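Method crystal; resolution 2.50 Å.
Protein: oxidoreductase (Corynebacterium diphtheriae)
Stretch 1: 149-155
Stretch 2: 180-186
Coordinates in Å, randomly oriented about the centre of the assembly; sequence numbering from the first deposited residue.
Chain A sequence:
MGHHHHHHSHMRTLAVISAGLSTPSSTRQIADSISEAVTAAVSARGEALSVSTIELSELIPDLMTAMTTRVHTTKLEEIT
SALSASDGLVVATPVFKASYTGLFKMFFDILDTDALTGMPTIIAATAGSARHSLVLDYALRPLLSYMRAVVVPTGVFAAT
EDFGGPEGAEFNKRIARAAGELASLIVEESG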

ATOM      1  N   ALA A 149       6.000 -14.546   7.858  1.00 18.59           N
ATOM      2  CA  ALA A 149       5.770 -14.467   9.298  1.00 19.81           C
ATOM      3  C   ALA A 149       4.243 -14.432   9.467  1.00 20.83           C
ATOM      4  O   ALA A 149       3.539 -13.879   8.618  1.00 22.35           O
ATOM      5  CB  ALA A 149       6.374 -13.191   9.856  1.00 18.24           C
ATOM      6  N   VAL A 150       3.709 -15.033  10.523  1.00 19.65           N
ATOM      7  CA  VAL A 150       2.264 -14.962  10.696  1.00 19.42           C
ATOM      8  C   VAL A 150       2.027 -13.761  11.604  1.00 18.41           C
ATOM      9  O   VAL A 150       2.365 -13.781  12.788  1.00 18.91           O
ATOM     10  CB  VAL A 150       1.643 -16.309  11.287  1.00 21.45           C
ATOM     11  CG1 VAL A 150       2.679 -17.421  11.279  1.00 20.08           C
ATOM     12  CG2 VAL A 150       1.060 -16.098  12.672  1.00 21.04           C
ATOM     13  N   VAL A 151       1.475 -12.697  11.023  1.00 18.40           N
ATOM     14  CA  VAL A 151       1.211 -11.462  11.763  1.00 16.22           C
ATOM     15  C   VAL A 151      -0.172 -11.424  12.403  1.00 17.17           C
ATOM     16  O   VAL A 151      -1.193 -11.509  11.707  1.00 16.31           O
ATOM     17  CB  VAL A 151       1.356 -10.228  10.843  1.00 15.53           C
ATOM     18  CG1 VAL A 151       0.995  -8.960  11.604  1.00 13.29           C
ATOM     19  CG2 VAL A 151       2.782 -10.137  10.329  1.00 13.30           C
ATOM     20  N   VAL A 152      -0.211 -11.282  13.728  1.00 15.22           N
ATOM     21  CA  VAL A 152      -1.497 -11.243  14.405  1.00 15.12           C
ATOM     22  C   VAL A 152      -2.293 -10.049  13.901  1.00 15.46           C
ATOM     23  O   VAL A 152      -1.737  -8.970  13.657  1.00 14.31           O
ATOM     24  CB  VAL A 152      -1.353 -11.185  15.939  1.00 15.74           C
ATOM     25  CG1 VAL A 152      -0.458 -12.319  16.399  1.00 16.29           C
ATOM     26  CG2 VAL A 152      -0.829  -9.832  16.392  1.00 11.73           C
ATOM     27  N   PRO A 153      -3.607 -10.237  13.718  1.00 28.89           N
ATOM     28  CA  PRO A 153      -4.548  -9.223  13.234  1.00 28.01           C
ATOM     29  C   PRO A 153      -4.440  -7.852  13.886  1.00 27.37           C
ATOM     30  O   PRO A 153      -4.626  -6.827  13.229  1.00 28.09           O
ATOM     31  CB  PRO A 153      -5.905  -9.864  13.502  1.00 28.88           C
ATOM     32  CG  PRO A 153      -5.625 -11.317  13.320  1.00 29.40           C
ATOM     33  CD  PRO A 153      -4.324 -11.473  14.077  1.00 29.19           C
ATOM     34  N   THR A 154      -4.138  -7.820  15.176  1.00 11.08           N
ATOM     35  CA  THR A 154      -4.074  -6.545  15.865  1.00  9.05           C
ATOM     36  C   THR A 154      -2.730  -5.844  15.803  1.00  7.56           C
ATOM     37  O   THR A 154      -1.791  -6.207  16.523  1.00  7.40           O
ATOM     38  CB  THR A 154      -4.467  -6.701  17.338  1.00  9.72           C
ATOM     39  OG1 THR A 154      -5.724  -7.384  17.422  1.00 10.01           O
ATOM     40  CG2 THR A 154      -4.586  -5.346  18.002  1.00  6.04           C
ATOM     41  N   GLY A 155      -2.651  -4.832  14.941  1.00  6.71           N
ATOM     42  CA  GLY A 155      -1.434  -4.056  14.819  1.00  5.24           C
ATOM     43  C   GLY A 155      -1.509  -3.007  15.906  1.00  6.47           C
ATOM     44  O   GLY A 155      -2.597  -2.640  16.327  1.00  5.45           O
ATOM     45  N   GLY A 180      -2.522 -10.948  23.666  1.00 20.77           N
ATOM     46  CA  GLY A 180      -3.217 -12.212  23.789  1.00 21.82           C
ATOM     47  C   GLY A 180      -3.121 -13.018  22.512  1.00 22.03           C
ATOM     48  O   GLY A 180      -2.865 -14.226  22.542  1.00 23.04           O
ATOM     49  N   GLU A 181      -3.329 -12.355  21.379  1.00 18.83           N
ATOM     50  CA  GLU A 181      -3.255 -13.033  20.091  1.00 18.22           C
ATOM     51  C   GLU A 181      -1.885 -13.683  19.938  1.00 17.24           C
ATOM     52  O   GLU A 181      -1.775 -14.865  19.605  1.00 18.47           O
ATOM     53  CB  GLU A 181      -3.493 -12.040  18.946  1.00 16.85           C
ATOM     54  CG  GLU A 181      -4.958 -11.792  18.612  1.00 16.78           C
ATOM     55  CD  GLU A 181      -5.172 -10.490  17.838  1.00 16.22           C
ATOM     56  OE1 GLU A 181      -4.394 -10.212  16.897  1.00 14.31           O
ATOM     57  OE2 GLU A 181      -6.124  -9.745  18.169  1.00 14.69           O
ATOM     58  N   LEU A 182      -0.838 -12.909  20.198  1.00 22.90           N
ATOM     59  CA  LEU A 182       0.516 -13.420  20.076  1.00 22.60           C
ATOM     60  C   LEU A 182       0.798 -14.517  21.113  1.00 24.50           C
ATOM     61  O   LEU A 182       1.452 -15.521  20.799  1.00 25.33           O
ATOM     62  CB  LEU A 182       1.516 -12.266  20.207  1.00 20.58           C
ATOM     63  CG  LEU A 182       3.013 -12.547  20.059  1.00 17.76           C
ATOM     64  CD1 LEU A 182       3.307 -13.322  18.783  1.00 17.93           C
ATOM     65  CD2 LEU A 182       3.749 -11.224  20.048  1.00 15.30           C
ATOM     66  N   ALA A 183       0.287 -14.342  22.332  1.00 10.40           N
ATOM     67  CA  ALA A 183       0.501 -15.329  23.390  1.00 11.82           C
ATOM     68  C   ALA A 183      -0.077 -16.687  23.013  1.00 14.16           C
ATOM     69  O   ALA A 183       0.506 -17.723  23.329  1.00 16.41           O
ATOM     70  CB  ALA A 183      -0.102 -14.848  24.705  1.00 11.78           C
ATOM     71  N   SER A 184      -1.223 -16.689  22.342  1.00 12.48           N
ATOM     72  CA  SER A 184      -1.822 -17.947  21.938  1.00 13.94           C
ATOM     73  C   SER A 184      -0.939 -18.690  20.953  1.00 14.01           C
ATOM     74  O   SER A 184      -0.717 -19.892  21.106  1.00 15.49           O
ATOM     75  CB  SER A 184      -3.204 -17.726  21.321  1.00 13.92           C
ATOM     76  OG  SER A 184      -4.192 -17.705  22.329  1.00 14.46           O
ATOM     77  N   LEU A 185      -0.449 -17.991  19.929  1.00 18.89           N
ATOM     78  CA  LEU A 185       0.422 -18.640  18.951  1.00 19.84           C
ATOM     79  C   LEU A 185       1.672 -19.153  19.668  1.00 20.40           C
ATOM     80  O   LEU A 185       2.148 -20.255  19.402  1.00 20.68           O
ATOM     81  CB  LEU A 185       0.833 -17.664  17.833  1.00 17.58           C
ATOM     82  CG  LEU A 185      -0.078 -17.362  16.627  1.00 17.19           C
ATOM     83  CD1 LEU A 185      -1.352 -18.190  16.671  1.00 16.47           C
ATOM     84  CD2 LEU A 185      -0.399 -15.877  16.606  1.00 16.03           C
ATOM     85  N   ILE A 186       2.184 -18.357  20.599  1.00 20.95           N
ATOM     86  CA  ILE A 186       3.383 -18.733  21.339  1.00 23.10           C
ATOM     87  C   ILE A 186       3.296 -20.046  22.124  1.00 27.03           C
ATOM     88  O   ILE A 186       4.193 -20.885  22.025  1.00 27.08           O
ATOM     89  CB  ILE A 186       3.823 -17.597  22.306  1.00 22.24           C
ATOM     90  CG1 ILE A 186       4.274 -16.384  21.483  1.00 18.43           C
ATOM     91  CG2 ILE A 186       4.942 -18.094  23.239  1.00 21.05           C
ATOM     92  CD1 ILE A 186       4.927 -15.300  22.276  1.00 24.93           C
TER

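The contact between these two stretches is a small helix-against-loop packing in which one glutamate carboxylate grips the backbone and hydroxyl of a threonine while a short row of aliphatic side chains packs beside it. It illustrates a general principle: a single polar side chain on a helix can engage a loop through two hydrogen bonds while apolar neighbours pack beside them.

Residues 180-186 belong to a helix that runs on in both directions, whereas 149-155 is largely loop. The backbones come nearest at Val152 and Glu181, whose CA atoms lie 6.2 Å apart, and both residues direct their CA-to-CB bonds toward the partner stretch. From there Glu181, with chi1 in m and chi2 in t, carries its carboxylate past Val152 and Pro153 to Thr154. Each carboxylate oxygen accepts one hydrogen bond: Thr154 N donates to Glu181 OE1 at 3.0 Å, with an angle of 155° at the hydrogen, and Thr154 OG1 donates to Glu181 OE2 at a short 2.5 Å. The m rotamer of Thr154 places its hydroxyl for the second bond. Pro153 N lies 3.3 Å from Glu181 OE1, yet it has no hydrogen to give, so this proximity adds no hydrogen bond; the proline ring simply sits against the carboxylate, with Pro153 CD 3.1 Å from Glu181 OE1.

The apolar part centres on Val152. Its CG1 approaches Leu185 CD2 at 3.6 Å and Leu182 CB at 4.3 Å, so one methyl touches residues that lie three apart in sequence, nearly one helical turn. Val150, two residues before Val152, also points toward the helix and extends the patch more loosely, its CG2 lying 4.2 Å from Leu185 CD2. Between them, Val151 turns away, an alternation typical of extended chain.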